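Local coordinates for transcriptional activator PlcR protein (Bacillus thuringiensis, PDB 3U3W) that acts as a quorum-sensing transcription activator of virulence genes, probably binding its DNA sites through a helix-turn-helix domain when the signal peptide PapR occupies its TPR-like domain, at residues V196-Y207 with L234-C245. Numbering follows the deposited sequence.
Sequences VKVRYNHAKALY and LIGQLYYQRGEC
Tyr200 reaches from helix 196-207 to helix 235-245, with CG anti to its backbone N (chi1 174°), which carries the ring over the first turns of the partner. Leu238 CD2 meets the ring edge near its plane, 3.4 Å from Tyr200 CD1, while Gln237 CB lies beside the phenol end, 3.3 Å from Tyr200 OH. Lys204 CG, from the same helix, sits over one face toward the rim. A water bridges the phenol, Gln241 and Lys204: it donates to Tyr200 OH and Gln241 OE1, each at 2.7 Å, and accepts from Lys204 NZ, which ties the helices together and would help to hold the amide's rotation. The bent Gln241 chain puts OE1 at the water and NE2 at the Tyr207 ring, 3.4 Å from Tyr207 CD2, with amide and ring planes 71° apart. The side chains of Tyr207 and Glu244 cross at about a right angle, with Glu244 CB 3.6 Å from Tyr207 CE2, and Cys245 SG approaches the ring edge in a sulfur-aromatic contact, 5.4 Å from the centroid. Leu234, the N-cap residue, lays CD1 against Lys197 CA, and Val196 CG1 packs on Leu238 CD1. The polar ends nearby serve the bound PapR peptide: Lys197 and Lys204 hold its backbone, Lys204 also makes a cation-pi contact with an aromatic side chain, and Gln237 NE2 binds an acidic one. Running 27° from parallel, with their segment axes 10.8 Å apart at closest approach and joined through helix 212-228, the two helices are consistent with the TPR-like superhelix of the RNPP family C-terminal domain, here lining the peptide-binding groove.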
loop_
_atom_site.group_PDB
_atom_site.type_symbol
_atom_site.label_atom_id
_atom_site.label_comp_id
_atom_site.label_asym_id
_atom_site.label_seq_id
_atom_site.Cartn_x
_atom_site.Cartn_y
_atom_site.Cartn_z
ATOM N N VAL A 196 -11.574 5.731 0.445
ATOM C CA VAL A 196 -12.607 4.927 1.073
ATOM C C VAL A 196 -13.009 5.554 2.400
ATOM O O VAL A 196 -14.187 5.582 2.766
ATOM C CB VAL A 196 -12.142 3.467 1.323
ATOM C CG1 VAL A 196 -13.081 2.757 2.268
ATOM C CG2 VAL A 196 -12.036 2.707 0.020
ATOM N N LYS A 197 -12.018 6.049 3.130
ATOM C CA LYS A 197 -12.276 6.617 4.421
ATOM C C LYS A 197 -13.114 7.908 4.294
ATOM O O LYS A 197 -14.088 8.096 5.029
ATOM C CB LYS A 197 -10.960 6.892 5.145
ATOM C CG LYS A 197 -11.164 7.683 6.419
ATOM C CD LYS A 197 -9.857 8.191 6.993
ATOM C CE LYS A 197 -9.069 7.070 7.643
ATOM N NZ LYS A 197 -7.843 7.593 8.293
ATOM N N VAL A 198 -12.721 8.791 3.375
ATOM C CA VAL A 198 -13.470 10.025 3.128
ATOM C C VAL A 198 -14.900 9.733 2.693
ATOM O O VAL A 198 -15.832 10.372 3.174
ATOM C CB VAL A 198 -12.817 10.939 2.052
ATOM C CG1 VAL A 198 -13.652 12.211 1.864
ATOM C CG2 VAL A 198 -11.399 11.290 2.429
ATOM N N ARG A 199 -15.089 8.777 1.784
ATOM C CA ARG A 199 -16.454 8.436 1.367
ATOM C C ARG A 199 -17.298 7.929 2.528
ATOM O O ARG A 199 -18.506 8.186 2.599
ATOM C CB ARG A 199 -16.479 7.444 0.211
ATOM C CG ARG A 199 -15.937 8.017 -1.072
ATOM C CD ARG A 199 -16.195 7.103 -2.266
ATOM N NE ARG A 199 -15.570 7.680 -3.453
ATOM C CZ ARG A 199 -16.145 8.577 -4.249
ATOM N NH1 ARG A 199 -17.392 9.001 -4.011
ATOM N NH2 ARG A 199 -15.473 9.053 -5.288
ATOM N N TYR A 200 -16.656 7.234 3.458
ATOM C CA TYR A 200 -17.372 6.711 4.610
ATOM C C TYR A 200 -17.865 7.826 5.524
ATOM O O TYR A 200 -19.006 7.785 5.999
ATOM C CB TYR A 200 -16.492 5.769 5.398
ATOM C CG TYR A 200 -17.099 5.297 6.694
ATOM C CD1 TYR A 200 -18.123 4.356 6.704
ATOM C CD2 TYR A 200 -16.638 5.779 7.910
ATOM C CE1 TYR A 200 -18.669 3.911 7.884
ATOM C CE2 TYR A 200 -17.173 5.335 9.109
ATOM C CZ TYR A 200 -18.183 4.400 9.092
ATOM O OH TYR A 200 -18.703 3.949 10.283
ATOM N N ASN A 201 -16.993 8.801 5.777
ATOM C CA ASN A 201 -17.305 9.900 6.682
ATOM C C ASN A 201 -18.367 10.746 6.019
ATOM O O ASN A 201 -19.356 11.115 6.638
ATOM C CB ASN A 201 -16.056 10.738 6.983
ATOM C CG ASN A 201 -15.047 10.019 7.886
ATOM O OD1 ASN A 201 -15.417 9.201 8.742
ATOM N ND2 ASN A 201 -13.756 10.337 7.704
ATOM N N HIS A 202 -18.152 11.020 4.736
ATOM C CA HIS A 202 -19.117 11.699 3.880
ATOM C C HIS A 202 -20.480 11.002 3.933
ATOM O O HIS A 202 -21.508 11.663 4.084
ATOM C CB HIS A 202 -18.588 11.733 2.444
ATOM C CG HIS A 202 -19.394 12.581 1.519
ATOM N ND1 HIS A 202 -19.199 12.587 0.154
ATOM C CD2 HIS A 202 -20.390 13.465 1.761
ATOM C CE1 HIS A 202 -20.052 13.427 -0.406
ATOM N NE2 HIS A 202 -20.783 13.977 0.547
ATOM N N ALA A 203 -20.482 9.671 3.825
ATOM C CA ALA A 203 -21.732 8.912 3.885
ATOM C C ALA A 203 -22.426 9.123 5.217
ATOM O O ALA A 203 -23.636 9.293 5.250
ATOM C CB ALA A 203 -21.497 7.455 3.651
ATOM N N LYS A 204 -21.660 9.118 6.310
ATOM C CA LYS A 204 -22.232 9.343 7.630
ATOM C C LYS A 204 -22.908 10.715 7.715
ATOM O O LYS A 204 -24.021 10.820 8.212
ATOM C CB LYS A 204 -21.180 9.188 8.742
ATOM C CG LYS A 204 -20.753 7.744 9.016
ATOM C CD LYS A 204 -19.645 7.695 10.081
ATOM C CE LYS A 204 -20.144 8.219 11.418
ATOM N NZ LYS A 204 -21.254 7.366 11.897
ATOM N N ALA A 205 -22.216 11.745 7.237
ATOM C CA ALA A 205 -22.745 13.107 7.170
ATOM C C ALA A 205 -24.027 13.254 6.303
ATOM O O ALA A 205 -24.977 13.926 6.704
ATOM C CB ALA A 205 -21.645 14.084 6.706
ATOM N N LEU A 206 -24.037 12.634 5.126
ATOM C CA LEU A 206 -25.218 12.603 4.269
ATOM C C LEU A 206 -26.384 11.959 5.002
ATOM O O LEU A 206 -27.520 12.460 4.954
ATOM C CB LEU A 206 -24.925 11.870 2.943
ATOM C CG LEU A 206 -23.939 12.624 2.029
ATOM C CD1 LEU A 206 -23.242 11.737 1.009
ATOM C CD2 LEU A 206 -24.630 13.798 1.331
ATOM N N TYR A 207 -26.103 10.853 5.687
ATOM C CA TYR A 207 -27.127 10.162 6.458
ATOM C C TYR A 207 -27.675 11.068 7.574
ATOM O O TYR A 207 -28.876 11.104 7.812
ATOM C CB TYR A 207 -26.568 8.869 7.043
ATOM C CG TYR A 207 -27.561 8.027 7.834
ATOM C CD1 TYR A 207 -27.954 8.394 9.128
ATOM C CD2 TYR A 207 -28.085 6.852 7.296
ATOM C CE1 TYR A 207 -28.848 7.613 9.853
ATOM C CE2 TYR A 207 -28.983 6.079 8.000
ATOM C CZ TYR A 207 -29.358 6.458 9.282
ATOM O OH TYR A 207 -30.247 5.666 9.979
ATOM N N LEU A 234 -12.124 -0.381 6.529
ATOM C CA LEU A 234 -13.407 0.231 6.832
ATOM C C LEU A 234 -14.593 -0.599 6.352
ATOM O O LEU A 234 -15.734 -0.144 6.421
ATOM C CB LEU A 234 -13.470 1.636 6.222
ATOM C CG LEU A 234 -12.533 2.648 6.882
ATOM C CD1 LEU A 234 -12.876 4.021 6.424
ATOM C CD2 LEU A 234 -12.647 2.559 8.408
ATOM N N ILE A 235 -14.335 -1.814 5.878
ATOM C CA ILE A 235 -15.388 -2.588 5.210
ATOM C C ILE A 235 -16.508 -3.006 6.173
ATOM O O ILE A 235 -17.671 -3.039 5.791
ATOM C CB ILE A 235 -14.829 -3.828 4.431
ATOM C CG1 ILE A 235 -15.888 -4.392 3.491
ATOM C CG2 ILE A 235 -14.356 -4.921 5.390
ATOM C CD1 ILE A 235 -15.727 -3.967 2.083
ATOM N N GLY A 236 -16.162 -3.332 7.414
ATOM C CA GLY A 236 -17.179 -3.613 8.421
ATOM C C GLY A 236 -18.089 -2.401 8.646
ATOM O O GLY A 236 -19.316 -2.504 8.565
ATOM N N GLN A 237 -17.478 -1.248 8.901
ATOM C CA GLN A 237 -18.217 -0.006 9.125
ATOM C C GLN A 237 -19.129 0.302 7.950
ATOM O O GLN A 237 -20.247 0.748 8.149
ATOM C CB GLN A 237 -17.263 1.169 9.380
ATOM C CG GLN A 237 -16.379 0.978 10.614
ATOM C CD GLN A 237 -15.093 0.199 10.292
ATOM O OE1 GLN A 237 -15.137 -0.861 9.667
ATOM N NE2 GLN A 237 -13.946 0.736 10.712
ATOM N N LEU A 238 -18.642 0.042 6.735
ATOM C CA LEU A 238 -19.381 0.310 5.500
ATOM C C LEU A 238 -20.635 -0.550 5.379
ATOM O O LEU A 238 -21.707 -0.029 5.114
ATOM C CB LEU A 238 -18.472 0.121 4.278
ATOM C CG LEU A 238 -17.477 1.286 4.116
ATOM C CD1 LEU A 238 -16.364 0.986 3.113
ATOM C CD2 LEU A 238 -18.222 2.579 3.752
ATOM N N TYR A 239 -20.507 -1.856 5.590
ATOM C CA TYR A 239 -21.673 -2.723 5.643
ATOM C C TYR A 239 -22.678 -2.299 6.692
ATOM O O TYR A 239 -23.872 -2.415 6.470
ATOM C CB TYR A 239 -21.283 -4.179 5.882
ATOM C CG TYR A 239 -20.772 -4.822 4.633
ATOM C CD1 TYR A 239 -21.572 -4.918 3.504
ATOM C CD2 TYR A 239 -19.476 -5.298 4.564
ATOM C CE1 TYR A 239 -21.099 -5.488 2.339
ATOM C CE2 TYR A 239 -18.993 -5.865 3.414
ATOM C CZ TYR A 239 -19.809 -5.961 2.304
ATOM O OH TYR A 239 -19.305 -6.536 1.162
ATOM N N TYR A 240 -22.187 -1.837 7.836
ATOM C CA TYR A 240 -23.059 -1.373 8.896
ATOM C C TYR A 240 -23.814 -0.141 8.371
ATOM O O TYR A 240 -25.050 -0.093 8.384
ATOM C CB TYR A 240 -22.246 -1.053 10.168
ATOM C CG TYR A 240 -23.083 -0.461 11.283
ATOM C CD1 TYR A 240 -23.724 -1.281 12.210
ATOM C CD2 TYR A 240 -23.255 0.922 11.398
ATOM C CE1 TYR A 240 -24.512 -0.739 13.223
ATOM C CE2 TYR A 240 -24.034 1.468 12.416
ATOM C CZ TYR A 240 -24.658 0.637 13.316
ATOM O OH TYR A 240 -25.428 1.176 14.309
ATOM N N GLN A 241 -23.063 0.840 7.885
ATOM C CA GLN A 241 -23.659 2.024 7.295
ATOM C C GLN A 241 -24.669 1.704 6.190
ATOM O O GLN A 241 -25.686 2.384 6.054
ATOM C CB GLN A 241 -22.587 2.949 6.742
ATOM C CG GLN A 241 -23.143 4.300 6.413
ATOM C CD GLN A 241 -23.798 4.902 7.625
ATOM O OE1 GLN A 241 -23.191 4.976 8.696
ATOM N NE2 GLN A 241 -25.055 5.296 7.486
ATOM N N ARG A 242 -24.387 0.677 5.398
ATOM C CA ARG A 242 -25.266 0.326 4.300
ATOM C C ARG A 242 -26.539 -0.303 4.854
ATOM O O ARG A 242 -27.632 -0.037 4.361
ATOM C CB ARG A 242 -24.559 -0.559 3.267
ATOM C CG ARG A 242 -25.067 -1.978 3.141
ATOM C CD ARG A 242 -25.569 -2.326 1.734
ATOM N NE ARG A 242 -24.538 -2.369 0.694
ATOM C CZ ARG A 242 -23.984 -3.486 0.214
ATOM N NH1 ARG A 242 -24.356 -4.660 0.705
ATOM N NH2 ARG A 242 -23.050 -3.436 -0.754
ATOM N N GLY A 243 -26.407 -1.100 5.905
ATOM C CA GLY A 243 -27.572 -1.564 6.638
ATOM C C GLY A 243 -28.428 -0.407 7.167
ATOM O O GLY A 243 -29.655 -0.441 7.066
ATOM N N GLU A 244 -27.784 0.610 7.741
ATOM C CA GLU A 244 -28.486 1.809 8.197
ATOM C C GLU A 244 -29.277 2.450 7.051
ATOM O O GLU A 244 -30.446 2.786 7.208
ATOM C CB GLU A 244 -27.508 2.843 8.762
ATOM C CG GLU A 244 -26.750 2.417 10.006
ATOM C CD GLU A 244 -27.579 2.558 11.262
ATOM O OE1 GLU A 244 -27.551 3.652 11.875
ATOM O OE2 GLU A 244 -28.265 1.579 11.630
ATOM N N CYS A 245 -28.632 2.632 5.903
ATOM C CA CYS A 245 -29.283 3.275 4.762
ATOM C C CYS A 245 -30.445 2.432 4.246
ATOM O O CYS A 245 -31.521 2.945 3.969
ATOM C CB CYS A 245 -28.280 3.526 3.635
ATOM S SG CYS A 245 -27.106 4.800 3.987
HETATM O O HOH W 1 -21.296 4.437 10.607
#